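Local coordinates for protein taurine:2-oxoglutarate aminotransferase (Bifidobacterium kashiwanohense PV20-2, PDB 6JIX) that probably transfers the amino group of taurine to 2-oxoglutarate, yielding glutamate, with pyridoxal 5'-phosphate as cofactor, at residues Met79-Pro84 with Ser315-Ala320; Ser92-Met97 with Ala323-Val328; Leu55-Asn60 with Glu253-Phe258. One frame throughout, in Å; residues are numbered along the deposited sequence.

Contact 1 (Met79-Pro84 with Ser315-Ala320); sequences MCFMAP and SGHTLA. With GLU (glutamic acid), chain E; GLU (glutamic acid), chain O.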
# COMPACT_ATOMS: atom_id res chain seq x y z
N MET A 79 -16.01 -14.00 4.97
CA MET A 79 -15.74 -12.64 5.39
C MET A 79 -14.53 -12.13 4.63
O MET A 79 -13.40 -12.53 4.93
CB MET A 79 -15.51 -12.62 6.90
CG MET A 79 -15.49 -11.28 7.55
SD MET A 79 -15.63 -11.39 9.35
CE MET A 79 -14.12 -12.20 9.87
N CYS A 80 -14.76 -11.29 3.62
CA CYS A 80 -13.65 -10.79 2.80
C CYS A 80 -12.76 -9.82 3.59
O CYS A 80 -11.54 -9.80 3.39
CB CYS A 80 -14.18 -10.09 1.55
SG CYS A 80 -14.83 -11.20 0.27
N PHE A 81 -13.36 -8.98 4.44
CA PHE A 81 -12.64 -7.99 5.22
C PHE A 81 -13.33 -7.75 6.56
O PHE A 81 -14.56 -7.71 6.63
CB PHE A 81 -12.52 -6.65 4.49
CG PHE A 81 -11.71 -5.62 5.25
CD1 PHE A 81 -10.38 -5.86 5.57
CD2 PHE A 81 -12.30 -4.43 5.67
CE1 PHE A 81 -9.64 -4.92 6.27
CE2 PHE A 81 -11.57 -3.49 6.37
CZ PHE A 81 -10.23 -3.73 6.67
N MET A 82 -12.53 -7.62 7.61
CA MET A 82 -12.96 -7.13 8.91
C MET A 82 -11.88 -6.19 9.43
O MET A 82 -10.70 -6.39 9.14
CB MET A 82 -13.22 -8.28 9.89
CG MET A 82 -13.78 -7.85 11.22
SD MET A 82 -15.27 -6.86 11.05
CE MET A 82 -16.23 -7.85 9.90
N ALA A 83 -12.29 -5.17 10.17
CA ALA A 83 -11.42 -4.03 10.44
C ALA A 83 -10.22 -4.37 11.34
O ALA A 83 -10.20 -5.40 12.02
CB ALA A 83 -12.23 -2.89 11.07
N PRO A 84 -9.19 -3.52 11.33
CA PRO A 84 -8.04 -3.74 12.22
C PRO A 84 -8.37 -3.85 13.71
O PRO A 84 -7.64 -4.56 14.43
CB PRO A 84 -7.16 -2.51 11.96
CG PRO A 84 -7.46 -2.12 10.56
CD PRO A 84 -8.91 -2.49 10.31
N SER A 315 -4.85 -2.98 7.08
CA SER A 315 -3.86 -3.78 7.81
C SER A 315 -4.45 -5.09 8.32
O SER A 315 -5.51 -5.09 8.95
CB SER A 315 -3.29 -2.98 8.99
OG SER A 315 -2.40 -3.79 9.75
N GLY A 316 -3.75 -6.19 8.08
CA GLY A 316 -4.27 -7.49 8.49
C GLY A 316 -5.49 -7.91 7.71
O GLY A 316 -6.35 -8.62 8.24
N HIS A 317 -5.57 -7.49 6.46
CA HIS A 317 -6.71 -7.77 5.61
C HIS A 317 -7.07 -9.25 5.64
O HIS A 317 -6.21 -10.12 5.49
CB HIS A 317 -6.37 -7.32 4.19
CG HIS A 317 -7.53 -7.33 3.25
ND1 HIS A 317 -8.04 -8.49 2.72
CD2 HIS A 317 -8.28 -6.32 2.75
CE1 HIS A 317 -9.06 -8.19 1.93
NE2 HIS A 317 -9.22 -6.88 1.93
N THR A 318 -8.35 -9.53 5.85
CA THR A 318 -8.76 -10.90 6.16
C THR A 318 -8.56 -11.83 4.97
O THR A 318 -7.91 -12.88 5.10
CB THR A 318 -10.20 -10.91 6.64
OG1 THR A 318 -10.37 -9.82 7.56
CG2 THR A 318 -10.52 -12.21 7.37
N LEU A 319 -9.11 -11.49 3.81
CA LEU A 319 -8.87 -12.31 2.62
C LEU A 319 -7.38 -12.49 2.37
O LEU A 319 -6.90 -13.61 2.15
CB LEU A 319 -9.52 -11.68 1.39
CG LEU A 319 -9.70 -12.65 0.24
CD1 LEU A 319 -10.94 -13.50 0.47
CD2 LEU A 319 -9.77 -11.90 -1.09
N ALA A 320 -6.63 -11.40 2.42
CA ALA A 320 -5.21 -11.47 2.13
C ALA A 320 -4.52 -12.44 3.07
O ALA A 320 -3.69 -13.25 2.65
CB ALA A 320 -4.58 -10.08 2.22
N GLU E . -13.77 1.80 14.20
CA GLU E . -13.94 0.68 13.32
C GLU E . -14.92 -0.25 14.03
O GLU E . -15.59 -1.13 13.39
CB GLU E . -12.59 0.04 13.03
CG GLU E . -11.45 -0.03 14.05
CD GLU E . -10.37 -0.93 13.39
OE1 GLU E . -9.86 -1.97 13.96
OE2 GLU E . -10.01 -0.62 12.22
OXT GLU E . -15.05 -0.09 15.27
N GLU O . -8.71 2.92 11.84
CA GLU O . -7.41 2.40 12.26
C GLU O . -6.43 2.24 11.06
O GLU O . -5.95 1.09 10.83
CB GLU O . -7.54 1.05 12.98
CG GLU O . -8.15 1.19 14.38
CD GLU O . -7.51 0.34 15.48
OE1 GLU O . -6.58 -0.45 15.20
OE2 GLU O . -7.90 0.44 16.68
OXT GLU O . -6.10 3.25 10.35
O HOH W 1 -7.78 -6.48 9.82
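Cys80 and Leu319 supply the direct backbone link between a loop and the start of helix 318-333: Leu319 N donates to Cys80 O over 3.0 Å, approaching from above the carbonyl plane, 37° out of it. A weak bond runs the other way, from Met82 N to Thr318 OG1 (3.1 Å), helped by a Thr318 torsion that sets OG1 anti to its own carbonyl carbon (chi1 -44°). The methyl CG2 of Thr318 meanwhile rests near Met79 O. Farther along, a water lies between Met82 O and Ser315 O, within hydrogen-bonding distance of both. Beyond, Ala83 and Pro84 line the pockets of two bound glutamic acids.

The aromatic component is an offset pair. Phe81 and His317 have near-parallel ring planes (29°) slid so far apart that they barely overlap, with centroids 5.1 Å from each other. Phe81 CD1 sits over one face of the imidazole, 3.5 Å from His317 CD2, while Tyr314 meets the phenyl ring edge-to-face.

The nitrogens of the same imidazole are also engaged. His317 is the N-cap of helix 318-333, ND1 accepting a nearly straight bond from Ala320 N (3.2 Å), while NE2 bonds to Gly286 O of the second subunit. ND1 as acceptor, together with a carbonyl oxygen as the partner of NE2, is consistent with a neutral ring protonated on NE2, one side chain thereby joining helix start, loop and dimer interface.

Contact 2 (Ser92-Met97 with Ala323-Val328); sequences SRLAKM and AGVAAV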
# COMPACT_ATOMS: atom_id res chain seq x y z
N SER A 92 -4.85 -13.82 13.00
CA SER A 92 -4.16 -14.38 14.16
C SER A 92 -3.29 -15.57 13.75
O SER A 92 -2.14 -15.70 14.19
CB SER A 92 -5.18 -14.80 15.21
OG SER A 92 -5.60 -13.69 15.98
N ARG A 93 -3.82 -16.44 12.90
CA ARG A 93 -3.06 -17.61 12.51
C ARG A 93 -1.84 -17.22 11.70
O ARG A 93 -0.79 -17.86 11.79
CB ARG A 93 -3.95 -18.57 11.72
CG ARG A 93 -3.61 -20.02 11.92
CD ARG A 93 -4.04 -20.84 10.72
NE ARG A 93 -5.44 -21.22 10.83
CZ ARG A 93 -5.91 -21.99 11.80
NH1 ARG A 93 -5.10 -22.45 12.74
NH2 ARG A 93 -7.20 -22.29 11.83
N LEU A 94 -1.95 -16.17 10.89
CA LEU A 94 -0.82 -15.84 10.03
C LEU A 94 0.30 -15.18 10.83
O LEU A 94 1.48 -15.46 10.59
CB LEU A 94 -1.26 -14.96 8.87
CG LEU A 94 -0.15 -14.82 7.83
CD1 LEU A 94 0.48 -16.18 7.52
CD2 LEU A 94 -0.70 -14.15 6.58
N ALA A 95 -0.05 -14.32 11.79
CA ALA A 95 0.96 -13.69 12.63
C ALA A 95 1.75 -14.74 13.41
O ALA A 95 2.98 -14.69 13.46
CB ALA A 95 0.31 -12.69 13.57
N LYS A 96 1.06 -15.71 14.03
CA LYS A 96 1.79 -16.74 14.76
C LYS A 96 2.65 -17.58 13.82
O LYS A 96 3.83 -17.82 14.10
CB LYS A 96 0.83 -17.64 15.54
CG LYS A 96 1.49 -18.23 16.79
CD LYS A 96 1.27 -19.73 16.91
CE LYS A 96 1.90 -20.25 18.19
NZ LYS A 96 2.66 -21.49 17.95
N MET A 97 2.08 -18.03 12.69
CA MET A 97 2.86 -18.84 11.75
C MET A 97 4.11 -18.11 11.30
O MET A 97 5.18 -18.71 11.16
CB MET A 97 2.03 -19.22 10.54
CG MET A 97 0.94 -20.22 10.81
SD MET A 97 -0.19 -20.26 9.42
CE MET A 97 0.93 -20.80 8.14
N ALA A 323 -5.21 -16.09 2.26
CA ALA A 323 -4.30 -16.53 1.21
C ALA A 323 -2.90 -16.78 1.77
O ALA A 323 -2.23 -17.75 1.38
CB ALA A 323 -4.27 -15.51 0.08
N GLY A 324 -2.44 -15.93 2.70
CA GLY A 324 -1.14 -16.12 3.32
C GLY A 324 -1.03 -17.43 4.09
O GLY A 324 -0.07 -18.19 3.91
N VAL A 325 -2.01 -17.72 4.93
CA VAL A 325 -1.98 -18.96 5.69
C VAL A 325 -1.80 -20.15 4.74
O VAL A 325 -1.01 -21.07 4.99
CB VAL A 325 -3.24 -19.09 6.56
CG1 VAL A 325 -3.41 -20.50 7.08
CG2 VAL A 325 -3.20 -18.10 7.71
N ALA A 326 -2.53 -20.14 3.62
CA ALA A 326 -2.44 -21.26 2.68
C ALA A 326 -1.06 -21.31 2.03
O ALA A 326 -0.48 -22.40 1.88
CB ALA A 326 -3.53 -21.13 1.63
N ALA A 327 -0.53 -20.16 1.63
CA ALA A 327 0.80 -20.14 1.01
C ALA A 327 1.86 -20.64 1.98
O ALA A 327 2.65 -21.53 1.64
CB ALA A 327 1.14 -18.73 0.54
N VAL A 328 1.88 -20.12 3.20
CA VAL A 328 2.95 -20.51 4.11
C VAL A 328 2.85 -22.00 4.43
O VAL A 328 3.86 -22.71 4.44
CB VAL A 328 2.93 -19.65 5.38
CG1 VAL A 328 3.92 -20.19 6.40
CG2 VAL A 328 3.22 -18.17 5.03
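Leu94, Met97 and Val325 carry an apolar helix-helix contact between helix 89-102 and helix 318-333, at a partly buried place close to the subunit interface. The two short segments run in roughly the same direction, their axes 9.1 Å apart at closest approach and inclined by 38°, and no hydrogen bond crosses between them. Val325 is the most covered residue of the contact.

Each of its two methyls has its own neighbours. CG1, anti to the backbone N (chi1 166°), meets the aliphatic part of Arg93, with CD 3.7 Å away, and the sulfur of Met97, with SD at 4.0 Å. CG2 turns instead to Leu94, lying 3.9 Å from its CB. Both Arg93 and Met97 cross the valine at about a right angle.

Beyond the valine, the branches of Leu94 diverge. CD2 reaches the bare backbone of Gly324, 3.8 Å from CA, where the lack of a side chain permits the approach; CD1 lies by the backbone at Gly324-Val325 and also comes to 4.2 Å from Val328 CG2. Met97 bends at its last torsion (chi3 62°), which brings CE to 3.5 Å from Val328 CG1, and the two side chains slide past each other in opposite directions.

The charged end of Arg93 looks elsewhere: NH2 forms a salt bridge with Glu89 and also bonds to Glu4 O of the second subunit. Around the pair, Ala323, Ala326 and Ala327 turn to helix 66-78, so that helix 318-333 lies packed between two helices, whereas Leu94 also touches Phe112 of strand 107-113, at the margin of the large mixed sheet, and Val328 also packs on Phe258.

Contact 3 (Leu55-Asn60 with Glu253-Phe258); sequences LLVCSN and EVMAGF. With PLP (pyridoxal-5'-phosphate), chain G; GLU (glutamic acid), chain N.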
# COMPACT_ATOMS: atom_id res chain seq x y z
N LEU A 55 7.02 -13.40 -12.36
CA LEU A 55 6.49 -12.05 -12.56
C LEU A 55 7.47 -11.02 -11.99
O LEU A 55 8.50 -10.74 -12.62
CB LEU A 55 5.09 -11.92 -11.96
CG LEU A 55 4.01 -12.75 -12.67
CD1 LEU A 55 2.61 -12.36 -12.17
CD2 LEU A 55 4.13 -12.59 -14.18
N LEU A 56 7.22 -10.49 -10.79
CA LEU A 56 8.21 -9.60 -10.19
C LEU A 56 8.93 -10.31 -9.04
O LEU A 56 9.09 -9.74 -7.95
CB LEU A 56 7.53 -8.29 -9.73
CG LEU A 56 7.11 -7.46 -10.96
CD1 LEU A 56 6.01 -6.40 -10.69
CD2 LEU A 56 8.34 -6.84 -11.64
N VAL A 57 9.40 -11.53 -9.29
CA VAL A 57 9.97 -12.40 -8.26
C VAL A 57 8.99 -12.48 -7.08
O VAL A 57 9.39 -12.34 -5.92
CB VAL A 57 11.36 -11.90 -7.80
CG1 VAL A 57 12.11 -13.02 -7.13
CG2 VAL A 57 12.17 -11.37 -8.97
N CYS A 58 7.70 -12.69 -7.37
CA CYS A 58 6.68 -12.74 -6.32
C CYS A 58 5.81 -14.00 -6.40
O CYS A 58 5.35 -14.50 -5.38
CB CYS A 58 5.78 -11.50 -6.36
SG CYS A 58 5.01 -11.18 -7.96
N SER A 59 5.57 -14.51 -7.61
CA SER A 59 4.70 -15.68 -7.78
C SER A 59 5.46 -16.95 -7.39
O SER A 59 5.66 -17.87 -8.19
CB SER A 59 4.19 -15.72 -9.21
OG SER A 59 3.43 -14.55 -9.50
N ASN A 60 5.78 -17.04 -6.10
CA ASN A 60 6.73 -18.03 -5.62
C ASN A 60 6.23 -19.46 -5.81
O ASN A 60 7.03 -20.38 -6.00
CB ASN A 60 7.05 -17.76 -4.15
CG ASN A 60 8.16 -16.71 -3.97
OD1 ASN A 60 8.48 -15.96 -4.89
ND2 ASN A 60 8.76 -16.68 -2.79
N GLU A 253 13.04 -8.40 3.18
CA GLU A 253 12.80 -9.71 2.58
C GLU A 253 11.72 -9.66 1.51
O GLU A 253 11.21 -10.71 1.11
CB GLU A 253 12.41 -10.74 3.64
CG GLU A 253 13.45 -11.03 4.69
CD GLU A 253 14.46 -12.05 4.23
OE1 GLU A 253 14.04 -13.01 3.54
OE2 GLU A 253 15.66 -11.90 4.54
N VAL A 254 11.35 -8.47 1.04
CA VAL A 254 10.22 -8.37 0.12
C VAL A 254 10.44 -9.25 -1.10
O VAL A 254 9.52 -9.95 -1.56
CB VAL A 254 9.97 -6.89 -0.26
CG1 VAL A 254 9.12 -6.80 -1.54
CG2 VAL A 254 9.30 -6.15 0.88
N MET A 255 11.64 -9.23 -1.67
CA MET A 255 11.93 -10.02 -2.85
C MET A 255 12.58 -11.36 -2.53
O MET A 255 12.30 -12.36 -3.20
CB MET A 255 12.83 -9.24 -3.82
CG MET A 255 13.28 -10.08 -5.01
SD MET A 255 13.77 -9.15 -6.48
CE MET A 255 12.37 -8.04 -6.62
N ALA A 256 13.43 -11.42 -1.51
CA ALA A 256 14.22 -12.62 -1.24
C ALA A 256 13.56 -13.55 -0.23
O ALA A 256 14.14 -14.60 0.08
CB ALA A 256 15.62 -12.23 -0.75
N GLY A 257 12.37 -13.21 0.27
CA GLY A 257 11.71 -14.04 1.26
C GLY A 257 10.92 -15.19 0.65
O GLY A 257 10.73 -15.31 -0.56
N PHE A 258 10.51 -16.10 1.53
CA PHE A 258 9.60 -17.20 1.21
C PHE A 258 10.19 -18.16 0.17
O PHE A 258 9.63 -18.40 -0.90
CB PHE A 258 8.23 -16.63 0.81
CG PHE A 258 7.58 -15.89 1.95
CD1 PHE A 258 7.05 -16.58 3.01
CD2 PHE A 258 7.60 -14.51 2.00
CE1 PHE A 258 6.49 -15.90 4.09
CE2 PHE A 258 7.04 -13.82 3.07
CZ PHE A 258 6.49 -14.51 4.11
N1 PLP G . 11.72 -4.09 -1.36
C2 PLP G . 12.24 -4.87 -2.32
C2A PLP G . 13.49 -5.69 -2.05
C3 PLP G . 11.63 -4.94 -3.59
O3 PLP G . 12.15 -5.73 -4.60
C4 PLP G . 10.49 -4.22 -3.85
C4A PLP G . 9.84 -4.32 -5.26
O4A PLP G . 10.53 -4.61 -6.24
C5 PLP G . 9.97 -3.40 -2.80
C6 PLP G . 10.61 -3.37 -1.55
C5A PLP G . 8.66 -2.56 -3.05
O4P PLP G . 7.61 -3.46 -2.93
P PLP G . 6.13 -3.05 -3.48
O1P PLP G . 5.14 -4.05 -3.07
O2P PLP G . 5.65 -1.80 -2.86
O3P PLP G . 6.21 -2.86 -5.15
N GLU N . 8.78 -9.18 -17.70
CA GLU N . 8.52 -9.76 -16.39
C GLU N . 7.27 -10.63 -16.40
O GLU N . 7.35 -11.91 -16.47
CB GLU N . 8.31 -8.60 -15.42
CG GLU N . 7.39 -7.57 -16.05
CD GLU N . 7.28 -6.33 -15.19
OE1 GLU N . 8.37 -5.86 -14.78
OE2 GLU N . 6.16 -5.78 -14.89
OXT GLU N . 6.15 -10.06 -16.32
O HOH W 2 10.71 -14.07 -4.19
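Asn60 addresses two successive backbone carbonyls with a single amide nitrogen: ND2 lies 2.7 Å from Phe258 O and 3.3 Å from Gly257 O, and both hydrogen bonds are weak in geometry, with angles at the hydrogen of 127° and 133°. The side chain leaves with CG anti to its own carbonyl carbon (chi1 -85°), while OD1 is bound by Arg260 NH2, so the two ends of the amide are engaged differently and its rotation is defined. Phe258 is itself uncommon, a non-glycine residue in the left-handed region of backbone space, as is Val57 on the other segment.

Val57 and Met255 form the apolar half. The thioether chain crosses the valine at about a right angle, its SD 3.7 Å from Val57 CG2 and its CG 3.8 Å from Val57 CG1. A water sits between Val57 O and Met255 O, close to both.

Residues 253-258 follow strand 248-252 of the seven-stranded mixed sheet, whose strand order is that of fold-type I pyridoxal-phosphate enzymes, and the turn past the strand holds the cofactor. Val254 lays CG1 over the centre of one face of the pyridine ring, 3.7 Å from C4 and C5 of the cofactor, and its backbone N bonds to the carboxylate of Asp252, another pocket residue. Met255 brings CE next to the cofactor's O3 and also touches Lys281, which binds the cofactor.

On the other segment Leu56 contacts a bound glutamate, its CD2 3.3 Å from OE1 of that ligand. The second subunit also closes in on this segment.

In the fold
Along the chain the segments come as 55-60, 79-84 and 92-97, then 253-258, 315-320 and 323-328, so every pair of contacts crosses in sequence and the early part of the chain is repeatedly tied to the later part. Contacts 1 and 2 share helix 318-333, with centres about 13 Å apart. Contact 3 is about 16 Å from contact 2 and about 22 Å from contact 1, centre to centre; it touches contact 2 where Val328 packs on Phe258. Contacts 1 and 3 do not touch within one chain, yet Phe81, Met82 and Pro84 of one subunit pack on Leu55, Leu56 and Cys58 of the other, so the subunit interface reaches the segment that faces the cofactor-binding turn.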